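Local coordinates for putative decarboxylase involved in desferrioxamine biosynthesis (Erwinia amylovora, PDB 5O5C), which decarboxylates lysine, with pyridoxal-5'-phosphate as cofactor, in the desferrioxamine biosynthetic pathway, at the pyridoxal-5'-phosphate site. Residues are numbered along the deposited sequence; one frame, centred on the assembly and turned at random. Chains: chain A/B, Putative decarboxylase involved in desferrioxamine biosynthesis.

The pyridoxal-5'-phosphate site. Residues chain A 110, 169-171, 174, 216, 218, 269, 271, 273, 298, 300, 327, 329-330; chain B 379-380. With PLP (pyridoxal-5'-phosphate), chain C.
PLP is held as an internal aldimine, almost fully buried at the dimer interface of this group II decarboxylase. A:Lys330 reaches it with a chain extended beyond CG, and its NZ is bonded to PLP C4A, the former aldehyde carbon, at 1.3 Å. A:Lys330 NZ lies 2.8 Å from PLP O3, the ring hydroxyl, consistent with a hydrogen bond between imine nitrogen and oxygen. A:Thr273 OG1 also hydrogen-bonds O3.

The pyridine ring is sandwiched. The A:His216 imidazole stacks on one face of the PLP ring, nearly parallel, with the ring centroids 3.7 Å apart. CG anti to the backbone N (chi1 -165°) lays the imidazole over the pyridine. The methyl CB of A:Ala300 presses on the opposite face.

At the ring nitrogen, A:Asp298 OD2 comes to 2.6 Å from PLP N1. This carboxylate probably keeps N1 protonated, so that the ring can act as an electron sink.

The phosphate is gripped by both chains. A:Thr171 gives both its backbone N and its OG1 to O2P. B:Thr380 does the same for PLP O3P, its OG1 at 2.7 Å. A:His329 NE2 donates to PLP O1P in the ring plane at 2.8 Å. A:Asp327 OD2 sits 2.5 Å from PLP O1P; a proton between these usual acceptors may ease this, but is not seen. A water links O2P to the backbone of B:Thr379 and B:Thr380.

Second-shell bonds set the first shell. A:Asn174 ND2 bonds A:Ser218 OG and, from above the carboxylate plane, A:Asp298 OD2. A:Ser218 OG and backbone N both bond A:His216 ND1, helping fix the ring's rotation. A:Ala300 N steadies A:Asp298 OD1. B:Thr379 OG1 crosses to A:Thr171 OG1 at 2.5 Å.

The site keeps the cofactor lysine-bound, ready for exchange with the substrate amine in lysine decarboxylation.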
loop_
_atom_site.group_PDB
_atom_site.type_symbol
_atom_site.label_atom_id
_atom_site.label_comp_id
_atom_site.label_asym_id
_atom_site.label_seq_id
_atom_site.Cartn_x
_atom_site.Cartn_y
_atom_site.Cartn_z
ATOM N N LEU A 110 15.397 9.973 -3.091
ATOM C CA LEU A 110 14.347 10.336 -4.016
ATOM C C LEU A 110 13.017 10.742 -3.367
ATOM O O LEU A 110 11.975 10.208 -3.743
ATOM C CB LEU A 110 14.137 9.174 -4.983
ATOM C CG LEU A 110 15.344 8.697 -5.775
ATOM C CD1 LEU A 110 15.018 7.402 -6.486
ATOM C CD2 LEU A 110 15.733 9.726 -6.775
ATOM N N GLY A 169 3.502 0.998 -4.461
ATOM C CA GLY A 169 4.738 1.601 -4.868
ATOM C C GLY A 169 5.585 0.655 -5.717
ATOM O O GLY A 169 5.167 -0.467 -6.039
ATOM N N GLY A 170 6.764 1.148 -6.105
ATOM C CA GLY A 170 7.712 0.378 -6.883
ATOM C C GLY A 170 8.052 -1.032 -6.450
ATOM O O GLY A 170 8.194 -1.904 -7.283
ATOM N N THR A 171 8.202 -1.245 -5.156
ATOM C CA THR A 171 8.471 -2.553 -4.616
ATOM C C THR A 171 7.396 -3.592 -4.960
ATOM O O THR A 171 7.720 -4.689 -5.451
ATOM C CB THR A 171 8.677 -2.476 -3.111
ATOM O OG1 THR A 171 9.705 -1.499 -2.844
ATOM C CG2 THR A 171 9.038 -3.871 -2.537
ATOM N N ASN A 174 7.285 -4.235 -8.696
ATOM C CA ASN A 174 8.354 -5.118 -9.133
ATOM C C ASN A 174 8.079 -6.563 -8.693
ATOM O O ASN A 174 8.451 -7.504 -9.394
ATOM C CB ASN A 174 9.720 -4.676 -8.582
ATOM C CG ASN A 174 10.363 -3.532 -9.348
ATOM O OD1 ASN A 174 9.925 -3.124 -10.450
ATOM N ND2 ASN A 174 11.392 -2.953 -8.731
ATOM N N HIS A 216 17.633 -2.102 -8.389
ATOM C CA HIS A 216 17.063 -1.957 -7.087
ATOM C C HIS A 216 16.873 -3.293 -6.382
ATOM O O HIS A 216 16.376 -4.260 -6.969
ATOM C CB HIS A 216 15.721 -1.225 -7.170
ATOM C CG HIS A 216 15.235 -0.734 -5.846
ATOM N ND1 HIS A 216 14.335 -1.452 -5.080
ATOM C CD2 HIS A 216 15.485 0.410 -5.166
ATOM C CE1 HIS A 216 14.083 -0.790 -3.973
ATOM N NE2 HIS A 216 14.743 0.360 -4.016
ATOM N N SER A 218 14.611 -4.437 -4.611
ATOM C CA SER A 218 13.284 -5.037 -4.639
ATOM C C SER A 218 13.270 -6.288 -5.530
ATOM O O SER A 218 12.448 -7.189 -5.329
ATOM C CB SER A 218 12.187 -4.051 -5.081
ATOM O OG SER A 218 12.512 -3.260 -6.224
ATOM N N THR A 269 16.622 -1.340 -15.837
ATOM C CA THR A 269 16.347 -0.141 -15.055
ATOM C C THR A 269 16.579 1.126 -15.872
ATOM O O THR A 269 17.727 1.550 -16.162
ATOM C CB THR A 269 17.126 -0.171 -13.740
ATOM O OG1 THR A 269 17.015 -1.453 -13.240
ATOM C CG2 THR A 269 16.624 0.730 -12.707
ATOM N N GLY A 271 16.626 4.084 -15.074
ATOM C CA GLY A 271 16.889 5.051 -14.035
ATOM C C GLY A 271 17.245 4.416 -12.698
ATOM O O GLY A 271 16.395 4.317 -11.822
ATOM N N THR A 273 18.721 3.808 -9.014
ATOM C CA THR A 273 18.453 4.603 -7.831
ATOM C C THR A 273 19.605 5.523 -7.478
ATOM O O THR A 273 19.389 6.656 -7.046
ATOM C CB THR A 273 18.167 3.690 -6.636
ATOM O OG1 THR A 273 17.151 2.744 -7.000
ATOM C CG2 THR A 273 17.712 4.485 -5.460
ATOM N N ASP A 298 11.970 -1.316 -14.950
ATOM C CA ASP A 298 11.773 -0.643 -13.676
ATOM C C ASP A 298 12.089 0.792 -13.942
ATOM O O ASP A 298 13.255 1.163 -14.039
ATOM C CB ASP A 298 12.652 -1.254 -12.557
ATOM C CG ASP A 298 12.509 -0.547 -11.193
ATOM O OD1 ASP A 298 11.898 0.561 -11.120
ATOM O OD2 ASP A 298 13.052 -1.109 -10.184
ATOM N N ALA A 300 10.731 3.340 -11.934
ATOM C CA ALA A 300 10.255 4.042 -10.729
ATOM C C ALA A 300 10.727 5.500 -10.653
ATOM O O ALA A 300 9.964 6.424 -10.333
ATOM C CB ALA A 300 10.676 3.270 -9.460
ATOM N N ASP A 327 6.677 5.086 -10.525
ATOM C CA ASP A 327 6.403 5.779 -9.242
ATOM C C ASP A 327 6.097 7.245 -9.420
ATOM O O ASP A 327 6.986 8.049 -9.558
ATOM C CB ASP A 327 7.599 5.680 -8.279
ATOM C CG ASP A 327 7.543 4.478 -7.419
ATOM O OD1 ASP A 327 6.560 3.722 -7.598
ATOM O OD2 ASP A 327 8.475 4.323 -6.571
ATOM N N HIS A 329 4.956 9.051 -6.952
ATOM C CA HIS A 329 5.587 9.596 -5.733
ATOM C C HIS A 329 7.112 9.751 -5.746
ATOM O O HIS A 329 7.654 9.999 -4.713
ATOM C CB HIS A 329 5.144 8.839 -4.450
ATOM C CG HIS A 329 5.573 7.397 -4.383
ATOM N ND1 HIS A 329 4.663 6.363 -4.269
ATOM C CD2 HIS A 329 6.786 6.808 -4.477
ATOM C CE1 HIS A 329 5.303 5.208 -4.242
ATOM N NE2 HIS A 329 6.601 5.443 -4.375
ATOM N N LYS A 330 7.797 9.563 -6.872
ATOM C CA LYS A 330 9.234 9.871 -6.996
ATOM C C LYS A 330 9.465 11.034 -7.983
ATOM O O LYS A 330 10.123 12.064 -7.631
ATOM C CB LYS A 330 10.022 8.605 -7.414
ATOM C CG LYS A 330 10.594 7.847 -6.238
ATOM C CD LYS A 330 11.273 6.528 -6.551
ATOM C CE LYS A 330 11.831 5.938 -5.269
ATOM N NZ LYS A 330 12.685 4.734 -5.422
ATOM N N THR B 379 9.022 -0.685 0.386
ATOM C CA THR B 379 10.063 0.268 0.569
ATOM C C THR B 379 9.472 1.630 0.998
ATOM O O THR B 379 9.092 1.799 2.129
ATOM C CB THR B 379 11.017 0.294 -0.647
ATOM O OG1 THR B 379 11.400 -1.047 -1.027
ATOM C CG2 THR B 379 12.331 1.048 -0.255
ATOM N N THR B 380 9.331 2.583 0.091
ATOM C CA THR B 380 8.655 3.807 0.364
ATOM C C THR B 380 7.258 3.575 0.960
ATOM O O THR B 380 6.448 2.861 0.379
ATOM C CB THR B 380 8.504 4.601 -0.931
ATOM O OG1 THR B 380 9.785 4.957 -1.345
ATOM C CG2 THR B 380 7.711 5.842 -0.737
HETATM N N1 PLP C . 13.133 0.813 -8.364
HETATM C C2 PLP C . 13.877 1.949 -8.389
HETATM C C2A PLP C . 14.771 2.273 -9.547
HETATM C C3 PLP C . 13.786 2.920 -7.292
HETATM O O3 PLP C . 14.549 4.050 -7.339
HETATM C C4 PLP C . 12.885 2.587 -6.160
HETATM C C4A PLP C . 12.724 3.514 -5.013
HETATM C C5 PLP C . 12.127 1.301 -6.244
HETATM C C6 PLP C . 12.287 0.485 -7.368
HETATM C C5A PLP C . 11.166 0.906 -5.136
HETATM O O4P PLP C . 10.037 1.788 -5.139
HETATM P P PLP C . 9.289 2.228 -3.777
HETATM O O1P PLP C . 8.278 3.234 -4.288
HETATM O O2P PLP C . 8.686 0.929 -3.294
HETATM O O3P PLP C . 10.333 2.832 -2.895
HETATM O O HOH W 1 6.964 0.521 -1.322
#